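Local coordinates for carbonic anhydrase (Trichomonas vaginalis, PDB 6Y04), which probably catalyses the reversible hydration of carbon dioxide to hydrogencarbonate and a proton, using one zinc ion per subunit as a beta-class carbonic anhydrase, at residues A[91-96]-A[146-151]; A[95-100]-A[165-170]. All blocks are in the same frame, centred on the assembly; numbering follows the deposited sequence.

Contact 1. Residues A[91-96]-A[146-151]; sequences IFIMGH and NSVRCV. With ZN (zinc ion), chain C.
Two hydrogen bonds grip Ser147 OG, one with Asn143 O a turn earlier in the helix and one with Ile67 N. This buried hydroxyl is therefore satisfied where helix 140-152 lies against the sheet of the beta-class carbonic anhydrase fold. Within this chain, strand 90-96 lies between strands 32-36 and 163-168. The axes of 91-96 and 146-151 run close to antiparallel, at 154°, with a closest approach of 9.2 Å. The contact between them is apolar. Ile93 carries most of it from the strand side. Its CG1 lies anti to the carbonyl carbon, and chi2 of 151° carries CD1 outward to the helix. There CD1 meets Val151 CG2 tip to tip at 3.7 Å. The same methyl lies 4.0 Å from Val148 CG2. The other branch of Ile93, CG2, rests against Ser147 CB at 4.1 Å, so the serine offers its carbon to the strand while its hydroxyl is held elsewhere. Leu79 of helix 74-85 touches both Ile91 and Val151, so a second helix closes the same apolar layer. At the end of the strand His96, whose side chain starts on the other face of the sheet from Ile91 and Ile93, binds zinc through NE2 at 2.0 Å. Cys37, Cys99 and a water complete the four ligands. The water lies in the plane of the His96 ring, at its edge. Val151 has CG1 anti to its backbone N (chi1 -180°), which sets its two methyls on separate partners: CG2 on Ile93, and CG1 on Ile91 CD1 at 4.2 Å.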
loop_
_atom_site.group_PDB
_atom_site.type_symbol
_atom_site.label_atom_id
_atom_site.label_comp_id
_atom_site.label_asym_id
_atom_site.label_seq_id
_atom_site.Cartn_x
_atom_site.Cartn_y
_atom_site.Cartn_z
ATOM N N ILE A 91 -2.474 -8.403 -12.722
ATOM C CA ILE A 91 -2.213 -7.197 -11.954
ATOM C C ILE A 91 -3.072 -6.063 -12.508
ATOM O O ILE A 91 -3.061 -5.798 -13.708
ATOM C CB ILE A 91 -0.712 -6.834 -11.959
ATOM C CG1 ILE A 91 0.163 -7.940 -11.362
ATOM C CG2 ILE A 91 -0.469 -5.494 -11.274
ATOM C CD1 ILE A 91 1.647 -7.759 -11.635
ATOM N N PHE A 92 -3.810 -5.399 -11.612
ATOM C CA PHE A 92 -4.545 -4.192 -11.952
ATOM C C PHE A 92 -3.905 -2.997 -11.256
ATOM O O PHE A 92 -3.821 -2.962 -10.026
ATOM C CB PHE A 92 -5.999 -4.317 -11.497
ATOM C CG PHE A 92 -6.766 -5.420 -12.175
ATOM C CD1 PHE A 92 -6.594 -6.744 -11.791
ATOM C CD2 PHE A 92 -7.653 -5.137 -13.204
ATOM C CE1 PHE A 92 -7.291 -7.766 -12.422
ATOM C CE2 PHE A 92 -8.351 -6.158 -13.834
ATOM C CZ PHE A 92 -8.172 -7.468 -13.441
ATOM N N ILE A 93 -3.456 -2.023 -12.056
ATOM C CA ILE A 93 -2.978 -0.760 -11.514
ATOM C C ILE A 93 -4.065 0.300 -11.672
ATOM O O ILE A 93 -4.483 0.620 -12.786
ATOM C CB ILE A 93 -1.634 -0.364 -12.161
ATOM C CG1 ILE A 93 -0.563 -1.407 -11.833
ATOM C CG2 ILE A 93 -1.208 1.034 -11.730
ATOM C CD1 ILE A 93 0.495 -1.529 -12.889
ATOM N N MET A 94 -4.518 0.838 -10.532
ATOM C CA MET A 94 -5.698 1.688 -10.502
ATOM C C MET A 94 -5.371 3.044 -9.875
ATOM O O MET A 94 -5.263 3.166 -8.651
ATOM C CB MET A 94 -6.832 1.009 -9.733
ATOM C CG MET A 94 -8.073 1.862 -9.647
ATOM S SD MET A 94 -9.517 0.934 -9.143
ATOM C CE MET A 94 -9.093 0.585 -7.438
ATOM N N GLY A 95 -5.233 4.053 -10.746
ATOM C CA GLY A 95 -5.045 5.431 -10.332
ATOM C C GLY A 95 -6.385 6.130 -10.133
ATOM O O GLY A 95 -7.438 5.525 -10.311
ATOM N N HIS A 96 -6.342 7.410 -9.759
ATOM C CA HIS A 96 -7.575 8.135 -9.510
ATOM C C HIS A 96 -7.419 9.602 -9.885
ATOM O O HIS A 96 -6.324 10.155 -9.812
ATOM C CB HIS A 96 -8.028 7.951 -8.057
ATOM C CG HIS A 96 -7.159 8.646 -7.059
ATOM N ND1 HIS A 96 -7.561 9.800 -6.419
ATOM C CD2 HIS A 96 -5.915 8.370 -6.599
ATOM C CE1 HIS A 96 -6.613 10.199 -5.600
ATOM N NE2 HIS A 96 -5.589 9.347 -5.693
ATOM N N ASN A 146 2.163 4.832 -17.658
ATOM C CA ASN A 146 3.597 4.701 -17.430
ATOM C C ASN A 146 3.878 3.593 -16.411
ATOM O O ASN A 146 4.855 2.855 -16.534
ATOM C CB ASN A 146 4.204 6.052 -17.040
ATOM C CG ASN A 146 5.720 6.074 -17.089
ATOM O OD1 ASN A 146 6.303 6.406 -18.118
ATOM N ND2 ASN A 146 6.373 5.725 -15.989
ATOM N N SER A 147 3.008 3.475 -15.405
ATOM C CA SER A 147 3.166 2.468 -14.372
ATOM C C SER A 147 2.951 1.082 -14.961
ATOM O O SER A 147 3.720 0.168 -14.684
ATOM C CB SER A 147 2.240 2.726 -13.223
ATOM O OG SER A 147 2.747 3.776 -12.429
ATOM N N VAL A 148 1.910 0.953 -15.792
ATOM C CA VAL A 148 1.628 -0.302 -16.473
ATOM C C VAL A 148 2.817 -0.681 -17.356
ATOM O O VAL A 148 3.127 -1.858 -17.497
ATOM C CB VAL A 148 0.303 -0.239 -17.258
ATOM C CG1 VAL A 148 0.090 -1.466 -18.130
ATOM C CG2 VAL A 148 -0.874 -0.053 -16.320
ATOM N N ARG A 149 3.497 0.324 -17.919
ATOM C CA ARG A 149 4.646 0.062 -18.774
ATOM C C ARG A 149 5.819 -0.448 -17.939
ATOM O O ARG A 149 6.475 -1.407 -18.330
ATOM C CB ARG A 149 5.016 1.295 -19.603
ATOM C CG ARG A 149 5.956 0.991 -20.758
ATOM C CD ARG A 149 6.678 2.216 -21.300
ATOM N NE ARG A 149 6.861 3.233 -20.268
ATOM C CZ ARG A 149 8.021 3.581 -19.710
ATOM N NH1 ARG A 149 9.159 3.028 -20.106
ATOM N NH2 ARG A 149 8.042 4.514 -18.773
ATOM N N CYS A 150 6.067 0.188 -16.788
ATOM C CA CYS A 150 7.240 -0.122 -15.980
ATOM C C CYS A 150 7.129 -1.504 -15.337
ATOM O O CYS A 150 8.139 -2.174 -15.146
ATOM C CB CYS A 150 7.525 0.947 -14.928
ATOM S SG CYS A 150 8.244 2.457 -15.637
ATOM N N VAL A 151 5.908 -1.925 -15.002
ATOM C CA VAL A 151 5.701 -3.268 -14.489
ATOM C C VAL A 151 5.946 -4.268 -15.620
ATOM O O VAL A 151 6.633 -5.268 -15.427
ATOM C CB VAL A 151 4.319 -3.435 -13.829
ATOM C CG1 VAL A 151 4.117 -4.845 -13.289
ATOM C CG2 VAL A 151 4.105 -2.419 -12.721
HETATM ZN ZN ZN C . -3.733 9.740 -4.932
HETATM O O HOH W 1 -3.587 11.127 -3.502
#

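Contact 2. Residues A[95-100]-A[165-170]; sequences GHECCG and GLLIHP. With ZN (zinc ion), chain C.
Cys99 SG binds the zinc at 2.3 Å, and the zinc-bound water accepts a hydrogen bond from Gly100 N at 2.9 Å. Cys99 CB sits over one face of the His96 ring, toward its rim. The other ring nitrogen, ND1, makes a weak hydrogen bond to Glu97 O, and Pro170 CG comes to the ring edge 3.9 Å from ND1. Further out, parallel strand pairing fixes the backbone that carries the histidine. Gly95 N donates to Leu166 O at 2.9 Å, and Ile168 N donates to Gly95 O nearly straight (168°). A weak bond from Glu97 N to Ile168 O continues the ladder into the turn. The extended Glu97 side chain crosses Leu167, with CG 3.8 Å from Leu167 CD1. Its carboxylate meets His169 CD2, the two planes 69° apart. His169 ND1 is bonded to Asp171 N beyond. Strand 163-168 lies between strands 90-96 and 175-179: Leu167 packs on Ile178, Ile168 on Val175 and Met94, and Leu166 on Leu4 of the second subunit.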
loop_
_atom_site.group_PDB
_atom_site.type_symbol
_atom_site.label_atom_id
_atom_site.label_comp_id
_atom_site.label_asym_id
_atom_site.label_seq_id
_atom_site.Cartn_x
_atom_site.Cartn_y
_atom_site.Cartn_z
ATOM N N GLY A 95 -5.233 4.053 -10.746
ATOM C CA GLY A 95 -5.045 5.431 -10.332
ATOM C C GLY A 95 -6.385 6.130 -10.133
ATOM O O GLY A 95 -7.438 5.525 -10.311
ATOM N N HIS A 96 -6.342 7.410 -9.759
ATOM C CA HIS A 96 -7.575 8.135 -9.510
ATOM C C HIS A 96 -7.419 9.602 -9.885
ATOM O O HIS A 96 -6.324 10.155 -9.812
ATOM C CB HIS A 96 -8.028 7.951 -8.057
ATOM C CG HIS A 96 -7.159 8.646 -7.059
ATOM N ND1 HIS A 96 -7.561 9.800 -6.419
ATOM C CD2 HIS A 96 -5.915 8.370 -6.599
ATOM C CE1 HIS A 96 -6.613 10.199 -5.600
ATOM N NE2 HIS A 96 -5.589 9.347 -5.693
ATOM N N GLU A 97 -8.550 10.204 -10.274
ATOM C CA GLU A 97 -8.665 11.622 -10.577
ATOM C C GLU A 97 -8.491 12.404 -9.279
ATOM O O GLU A 97 -8.830 11.902 -8.210
ATOM C CB GLU A 97 -10.027 11.908 -11.217
ATOM C CG GLU A 97 -10.520 10.775 -12.112
ATOM C CD GLU A 97 -11.700 11.057 -13.027
ATOM O OE1 GLU A 97 -11.857 12.225 -13.445
ATOM O OE2 GLU A 97 -12.455 10.099 -13.331
ATOM N N CYS A 98 -7.947 13.623 -9.381
ATOM C CA CYS A 98 -7.739 14.512 -8.243
ATOM C C CYS A 98 -6.714 13.903 -7.283
ATOM O O CYS A 98 -6.868 14.017 -6.068
ATOM C CB CYS A 98 -9.039 14.796 -7.487
ATOM S SG CYS A 98 -10.425 15.384 -8.504
ATOM N N CYS A 99 -5.669 13.256 -7.827
ATOM C CA CYS A 99 -4.663 12.603 -7.004
ATOM C C CYS A 99 -3.784 13.699 -6.405
ATOM O O CYS A 99 -3.512 14.695 -7.077
ATOM C CB CYS A 99 -3.805 11.634 -7.818
ATOM S SG CYS A 99 -2.669 10.636 -6.812
ATOM N N GLY A 100 -3.369 13.526 -5.139
ATOM C CA GLY A 100 -2.682 14.573 -4.391
ATOM C C GLY A 100 -1.221 14.743 -4.813
ATOM O O GLY A 100 -0.514 15.637 -4.337
ATOM N N GLY A 165 -4.685 -1.314 -16.563
ATOM C CA GLY A 165 -4.705 0.027 -16.015
ATOM C C GLY A 165 -6.135 0.527 -15.876
ATOM O O GLY A 165 -6.898 0.472 -16.833
ATOM N N LEU A 166 -6.473 0.986 -14.668
ATOM C CA LEU A 166 -7.804 1.488 -14.373
ATOM C C LEU A 166 -7.695 2.883 -13.769
ATOM O O LEU A 166 -6.682 3.243 -13.170
ATOM C CB LEU A 166 -8.505 0.543 -13.396
ATOM C CG LEU A 166 -8.612 -0.918 -13.835
ATOM C CD1 LEU A 166 -9.317 -1.745 -12.774
ATOM C CD2 LEU A 166 -9.330 -1.051 -15.169
ATOM N N LEU A 167 -8.786 3.634 -13.914
ATOM C CA LEU A 167 -8.936 4.925 -13.274
ATOM C C LEU A 167 -10.247 4.909 -12.494
ATOM O O LEU A 167 -11.290 4.528 -13.027
ATOM C CB LEU A 167 -8.911 6.013 -14.354
ATOM C CG LEU A 167 -9.252 7.430 -13.885
ATOM C CD1 LEU A 167 -8.034 8.116 -13.285
ATOM C CD2 LEU A 167 -9.803 8.261 -15.039
ATOM N N ILE A 168 -10.160 5.276 -11.208
ATOM C CA ILE A 168 -11.342 5.405 -10.374
ATOM C C ILE A 168 -11.518 6.877 -10.012
ATOM O O ILE A 168 -10.542 7.600 -9.811
ATOM C CB ILE A 168 -11.289 4.480 -9.133
ATOM C CG1 ILE A 168 -12.588 4.533 -8.324
ATOM C CG2 ILE A 168 -10.072 4.764 -8.262
ATOM C CD1 ILE A 168 -12.716 3.471 -7.256
ATOM N N HIS A 169 -12.785 7.302 -9.951
ATOM C CA HIS A 169 -13.130 8.622 -9.455
ATOM C C HIS A 169 -13.350 8.561 -7.945
ATOM O O HIS A 169 -14.205 7.819 -7.463
ATOM C CB HIS A 169 -14.339 9.198 -10.203
ATOM C CG HIS A 169 -14.525 10.650 -9.910
ATOM N ND1 HIS A 169 -14.850 11.114 -8.640
ATOM C CD2 HIS A 169 -14.399 11.744 -10.691
ATOM C CE1 HIS A 169 -14.918 12.428 -8.657
ATOM N NE2 HIS A 169 -14.657 12.834 -9.905
ATOM N N PRO A 170 -12.617 9.366 -7.148
ATOM C CA PRO A 170 -12.644 9.217 -5.690
ATOM C C PRO A 170 -13.955 9.630 -5.014
ATOM O O PRO A 170 -14.178 9.298 -3.848
ATOM C CB PRO A 170 -11.445 10.060 -5.229
ATOM C CG PRO A 170 -11.264 11.097 -6.316
ATOM C CD PRO A 170 -11.727 10.447 -7.603
HETATM ZN ZN ZN C . -3.733 9.740 -4.932
HETATM O O HOH W 1 -3.587 11.127 -3.502
#

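How the contacts relate
Contacts 1 and 2 share Gly95 and His96 on strand 90-96, and their centres are 11 Å apart. Contact 1 sets the strand against helix 140-152. Contact 2 pairs its end with strand 163-168, which follows that helix in the chain. A probable hydrogen bond, Ile93 O with Leu166 N at 2.8 Å, carries the strand pairing from one contact into the other. Val148 CG2 packs on Gly165 CA at 3.8 Å, so the helix also touches the second strand. The same strand thus runs from an apolar layer to the zinc site. The Ile93 side chain is about 9 Å from that of the zinc ligand Cys37.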